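Geranylgeranyl pyrophosphate synthase (Corynebacterium glutamicum, PDB 3QQV) probably catalyses the magnesium-dependent condensation of isopentenyl diphosphate with dimethylallyl or longer allylic diphosphates in isoprenoid biosynthesis. Local coordinates at residues 126-131 against 139-144; 253-258 against 282-287. One frame throughout, in Å; residues are numbered along the deposited sequence.

Interaction 1: residues 126-131 against 139-144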
# COMPACT_ATOMS: atom_id res chain seq x y z
N ALA A 126 3.67 -11.91 -14.46
CA ALA A 126 2.86 -11.61 -15.65
C ALA A 126 3.24 -10.27 -16.29
O ALA A 126 3.23 -10.15 -17.52
CB ALA A 126 1.38 -11.65 -15.31
N VAL A 127 3.56 -9.28 -15.46
CA VAL A 127 4.04 -7.97 -15.94
C VAL A 127 5.44 -8.10 -16.58
O VAL A 127 5.73 -7.45 -17.59
CB VAL A 127 4.00 -6.89 -14.80
CG1 VAL A 127 4.71 -5.60 -15.22
CG2 VAL A 127 2.56 -6.56 -14.42
N GLU A 128 6.28 -8.97 -16.00
CA GLU A 128 7.60 -9.31 -16.55
C GLU A 128 7.51 -9.90 -17.97
O GLU A 128 8.35 -9.59 -18.82
CB GLU A 128 8.30 -10.30 -15.62
CG GLU A 128 9.75 -10.61 -15.96
CD GLU A 128 10.42 -11.51 -14.93
OE1 GLU A 128 9.96 -11.55 -13.77
OE2 GLU A 128 11.42 -12.16 -15.29
N ALA A 129 6.48 -10.71 -18.21
CA ALA A 129 6.24 -11.33 -19.52
C ALA A 129 5.62 -10.38 -20.56
O ALA A 129 5.61 -10.69 -21.75
CB ALA A 129 5.38 -12.59 -19.36
N ASP A 130 5.10 -9.24 -20.10
CA ASP A 130 4.63 -8.18 -20.99
C ASP A 130 5.80 -7.35 -21.52
O ASP A 130 5.70 -6.76 -22.60
CB ASP A 130 3.64 -7.27 -20.27
CG ASP A 130 2.21 -7.53 -20.69
OD1 ASP A 130 1.86 -7.21 -21.84
OD2 ASP A 130 1.43 -8.04 -19.86
N HIS A 131 6.89 -7.31 -20.76
CA HIS A 131 8.09 -6.56 -21.12
C HIS A 131 8.97 -7.33 -22.11
O HIS A 131 9.85 -6.76 -22.75
CB HIS A 131 8.88 -6.19 -19.86
CG HIS A 131 9.75 -4.98 -20.02
ND1 HIS A 131 9.28 -3.78 -20.50
CD2 HIS A 131 11.06 -4.79 -19.75
CE1 HIS A 131 10.26 -2.90 -20.53
NE2 HIS A 131 11.35 -3.49 -20.07
N ASP A 139 15.60 -3.91 -16.88
CA ASP A 139 15.39 -5.27 -16.36
C ASP A 139 13.89 -5.54 -16.17
O ASP A 139 13.24 -4.86 -15.37
CB ASP A 139 16.16 -5.45 -15.05
CG ASP A 139 16.00 -6.84 -14.43
OD1 ASP A 139 15.92 -7.84 -15.18
OD2 ASP A 139 15.97 -6.94 -13.19
N PRO A 140 13.34 -6.54 -16.90
CA PRO A 140 11.90 -6.85 -16.85
C PRO A 140 11.45 -7.42 -15.50
O PRO A 140 10.29 -7.25 -15.13
CB PRO A 140 11.73 -7.90 -17.95
CG PRO A 140 12.93 -7.76 -18.83
CD PRO A 140 14.03 -7.38 -17.90
N GLU A 141 12.36 -8.08 -14.79
CA GLU A 141 12.06 -8.69 -13.49
C GLU A 141 11.85 -7.64 -12.40
O GLU A 141 10.92 -7.75 -11.59
CB GLU A 141 13.17 -9.66 -13.08
CG GLU A 141 12.75 -10.64 -11.98
CD GLU A 141 13.85 -11.62 -11.62
OE1 GLU A 141 13.78 -12.77 -12.10
OE2 GLU A 141 14.77 -11.24 -10.87
N HIS A 142 12.72 -6.63 -12.38
CA HIS A 142 12.60 -5.51 -11.45
C HIS A 142 11.41 -4.62 -11.82
O HIS A 142 10.75 -4.08 -10.94
CB HIS A 142 13.90 -4.69 -11.43
CG HIS A 142 14.06 -3.83 -10.21
ND1 HIS A 142 13.63 -2.52 -10.17
CD2 HIS A 142 14.61 -4.09 -9.00
CE1 HIS A 142 13.91 -2.01 -8.98
NE2 HIS A 142 14.50 -2.94 -8.25
N PHE A 143 11.13 -4.51 -13.12
CA PHE A 143 9.98 -3.75 -13.64
C PHE A 143 8.65 -4.40 -13.25
O PHE A 143 7.69 -3.70 -12.93
CB PHE A 143 10.08 -3.60 -15.16
CG PHE A 143 8.90 -2.90 -15.79
CD1 PHE A 143 8.67 -1.54 -15.57
CD2 PHE A 143 8.02 -3.59 -16.62
CE1 PHE A 143 7.58 -0.88 -16.16
CE2 PHE A 143 6.92 -2.95 -17.22
CZ PHE A 143 6.71 -1.58 -16.99
N GLY A 144 8.60 -5.73 -13.28
CA GLY A 144 7.43 -6.49 -12.88
C GLY A 144 7.11 -6.29 -11.41
O GLY A 144 5.96 -6.02 -11.05

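Interaction 2: residues 253-258 against 282-287. With DMA (dimethylallyl diphosphate), chain D.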
# COMPACT_ATOMS: atom_id res chain seq x y z
N PHE A 253 -8.24 -22.61 9.89
CA PHE A 253 -8.17 -22.34 8.45
C PHE A 253 -6.72 -22.22 7.97
O PHE A 253 -6.36 -22.79 6.94
CB PHE A 253 -8.96 -21.06 8.12
CG PHE A 253 -8.83 -20.59 6.69
CD1 PHE A 253 -9.63 -21.13 5.70
CD2 PHE A 253 -7.94 -19.58 6.36
CE1 PHE A 253 -9.53 -20.68 4.37
CE2 PHE A 253 -7.83 -19.12 5.04
CZ PHE A 253 -8.63 -19.68 4.04
N GLN A 254 -5.90 -21.47 8.70
CA GLN A 254 -4.49 -21.33 8.37
C GLN A 254 -3.73 -22.65 8.52
O GLN A 254 -2.92 -22.99 7.67
CB GLN A 254 -3.82 -20.25 9.22
CG GLN A 254 -2.36 -19.95 8.82
CD GLN A 254 -2.21 -19.66 7.34
OE1 GLN A 254 -2.95 -18.86 6.78
NE2 GLN A 254 -1.26 -20.32 6.70
N LEU A 255 -3.98 -23.36 9.62
CA LEU A 255 -3.37 -24.67 9.85
C LEU A 255 -3.71 -25.65 8.73
O LEU A 255 -2.83 -26.39 8.27
CB LEU A 255 -3.74 -25.25 11.22
CG LEU A 255 -3.27 -24.49 12.47
CD1 LEU A 255 -3.81 -25.13 13.73
CD2 LEU A 255 -1.75 -24.40 12.54
N ARG A 256 -4.96 -25.62 8.25
CA ARG A 256 -5.36 -26.42 7.09
C ARG A 256 -4.59 -26.03 5.84
O ARG A 256 -4.15 -26.90 5.07
CB ARG A 256 -6.87 -26.35 6.84
CG ARG A 256 -7.36 -27.00 5.51
CD ARG A 256 -7.10 -28.54 5.48
NE ARG A 256 -7.69 -29.17 6.65
CZ ARG A 256 -7.27 -30.29 7.23
NH1 ARG A 256 -6.25 -30.98 6.73
NH2 ARG A 256 -7.91 -30.74 8.31
N ASP A 257 -4.41 -24.72 5.63
CA ASP A 257 -3.70 -24.25 4.46
C ASP A 257 -2.21 -24.54 4.50
O ASP A 257 -1.60 -24.74 3.45
CB ASP A 257 -4.00 -22.78 4.17
CG ASP A 257 -5.32 -22.60 3.43
OD1 ASP A 257 -6.35 -23.09 3.95
OD2 ASP A 257 -5.33 -22.01 2.34
N ASP A 258 -1.64 -24.57 5.70
CA ASP A 258 -0.27 -25.06 5.92
C ASP A 258 -0.10 -26.52 5.51
O ASP A 258 0.88 -26.86 4.84
CB ASP A 258 0.14 -24.91 7.38
CG ASP A 258 0.24 -23.46 7.81
OD1 ASP A 258 0.42 -22.57 6.94
OD2 ASP A 258 0.13 -23.21 9.03
N ARG A 282 7.64 -20.51 7.68
CA ARG A 282 7.78 -20.98 9.05
C ARG A 282 6.42 -21.27 9.69
O ARG A 282 5.95 -20.55 10.58
CB ARG A 282 8.60 -20.00 9.91
CG ARG A 282 9.83 -19.38 9.23
CD ARG A 282 10.84 -20.38 8.65
NE ARG A 282 11.53 -21.16 9.67
CZ ARG A 282 12.56 -21.98 9.43
NH1 ARG A 282 13.12 -22.65 10.43
NH2 ARG A 282 13.04 -22.12 8.20
N THR A 283 5.81 -22.36 9.24
CA THR A 283 4.50 -22.79 9.69
C THR A 283 4.59 -23.43 11.07
O THR A 283 5.69 -23.71 11.56
CB THR A 283 3.89 -23.79 8.70
OG1 THR A 283 4.73 -24.95 8.62
CG2 THR A 283 3.78 -23.15 7.31
N VAL A 284 3.44 -23.64 11.71
CA VAL A 284 3.36 -24.41 12.96
C VAL A 284 3.75 -25.88 12.69
O VAL A 284 4.44 -26.51 13.51
CB VAL A 284 1.95 -24.30 13.60
CG1 VAL A 284 1.71 -25.37 14.67
CG2 VAL A 284 1.75 -22.91 14.20
N LEU A 285 3.33 -26.40 11.54
CA LEU A 285 3.70 -27.74 11.08
C LEU A 285 5.22 -27.96 11.09
O LEU A 285 5.70 -28.94 11.66
CB LEU A 285 3.14 -28.01 9.68
CG LEU A 285 3.63 -29.29 8.98
CD1 LEU A 285 3.00 -30.54 9.59
CD2 LEU A 285 3.37 -29.23 7.49
N LEU A 286 5.96 -27.03 10.47
CA LEU A 286 7.43 -27.08 10.40
C LEU A 286 8.10 -26.97 11.76
O LEU A 286 9.06 -27.69 12.04
CB LEU A 286 7.96 -25.99 9.46
CG LEU A 286 9.47 -25.92 9.19
CD1 LEU A 286 9.92 -27.12 8.37
CD2 LEU A 286 9.85 -24.61 8.50
N ALA A 287 7.58 -26.07 12.60
CA ALA A 287 8.07 -25.88 13.97
C ALA A 287 7.93 -27.14 14.80
O ALA A 287 8.87 -27.51 15.51
CB ALA A 287 7.35 -24.71 14.64
C1 DMA D . -5.09 -16.59 1.16
O1 DMA D . -6.48 -16.73 1.38
C2 DMA D . -4.39 -17.56 2.05
C3 DMA D . -4.12 -17.28 3.30
C4 DMA D . -4.50 -15.99 3.89
C5 DMA D . -3.44 -18.32 4.13
PA DMA D . -7.46 -17.37 0.34
O1A DMA D . -8.79 -16.97 0.77
O2A DMA D . -7.08 -18.78 0.38
O3A DMA D . -7.09 -16.75 -1.09
PB DMA D . -8.02 -16.51 -2.35
O1B DMA D . -7.18 -16.95 -3.45
O2B DMA D . -8.30 -15.07 -2.38
O3B DMA D . -9.25 -17.27 -2.14
O HOH W 1 1.22 -21.99 11.03
O HOH W 2 0.88 -25.59 10.48

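Interaction 1: residues 126-131 against 139-144
Pro140, in the first turn of helix 140-164, meets His131 at the edge of the imidazole: its CG lies 3.6 Å from His131 CD2, and the pyrrolidine lies roughly perpendicular to the histidine side chain. His131 NE2 is hydrogen-bonded to Glu137 O in the intervening loop, which probably limits the rotation of the ring. The carbonyl of Pro140 faces the aliphatic part of Glu128, with Glu128 CG 3.5 Å from Pro140 O. Glu141 comes next, its CG 3.4 Å from Glu128 OE1. The two glutamates run side by side in the same direction, carboxylate planes 71° apart, and Glu128 OE2 comes within 4.0 Å of Glu141 OE1. Arg125 forms salt bridges to both carboxylates and so probably offsets their repulsion. CB of Phe143 points toward residues 126-131, and CG anti to the backbone N (chi1 177°) carries the ring on to His131 and Val127. Its CD2 sits over one face of His131, near the ring's rim, the planes inclined at 36°, and its CE2 reaches Val127 CG1 at 4.0 Å. Tyr196 of the second subunit meets the same phenyl ring edge-to-face. Gly144, without a side chain, lets the backbones approach, its CA 4.6 Å from Glu128 CA. The end of helix 123-128 and the start of helix 130-134 thus pack on the first turn of helix 140-164, beside the subunit interface of the all-helical polyprenyl synthase fold.

Interaction 2: residues 253-258 against 282-287
Asp258 and Thr283 lie flank to flank, pointing opposite ways, where helix 236-263 of the all-helical isoprenoid synthase fold meets the start of helix 284-294, in a buried contact near the substrate pocket; the side chain of Asp258 is about 6 Å from a second bound dimethylallyl diphosphate. Apolar packing is sparse. Leu255 CD2 rests against Val284 CB at 3.9 Å, chi1 of -64° setting the leucine CG beside its own backbone N; helix 329-346 covers the same leucine. Separately, the methyl CG2 of Thr283 makes van der Waals contact with the carboxylate at Asp258 OD1 (3.4 Å). Polar links order each segment. Thr283 is the N-cap of helix 284-294, its OG1 accepting from Leu286 N at 3.0 Å. Gln254 NE2 donates to Asp258 OD1 (2.8 Å); OD1 lies close to the amide plane, while NE2 comes from above the carboxylate plane, 42° out of it. Gln254 OE1 is hydrogen-bonded to Thr216, which probably holds the amide's rotation. Water joins the helices: two molecules donate to Asp258 OD2 and accept from first-turn amides. One bridges to Val284 N; the other lies 2.9 Å from Asp258 OD2 and 2.8 Å from Leu285 N.

From the N terminus, the chain first passes the magnesium ligands Asp108 and Asp112, then reaches interaction 1, which closes a short connection of seven residues, partly helical, that takes the chain from helix 130-134 into helix 140-164. After Asp194, the third magnesium ligand, on helix 170-199, the chain continues through helix 205-231 into helix 236-263. There interaction 2 opens, and it closes 23 intervening residues later at the start of helix 284-294. The contacts lie in series, neither nested nor crossed; the centres of interactions 1 and 2 are about 31 Å apart. Residues 126-131 and 139-144 form a peripheral helical turn-around whose His131 and Phe143 touch the second subunit, whereas interaction 2 is buried within one subunit, beside the substrate site.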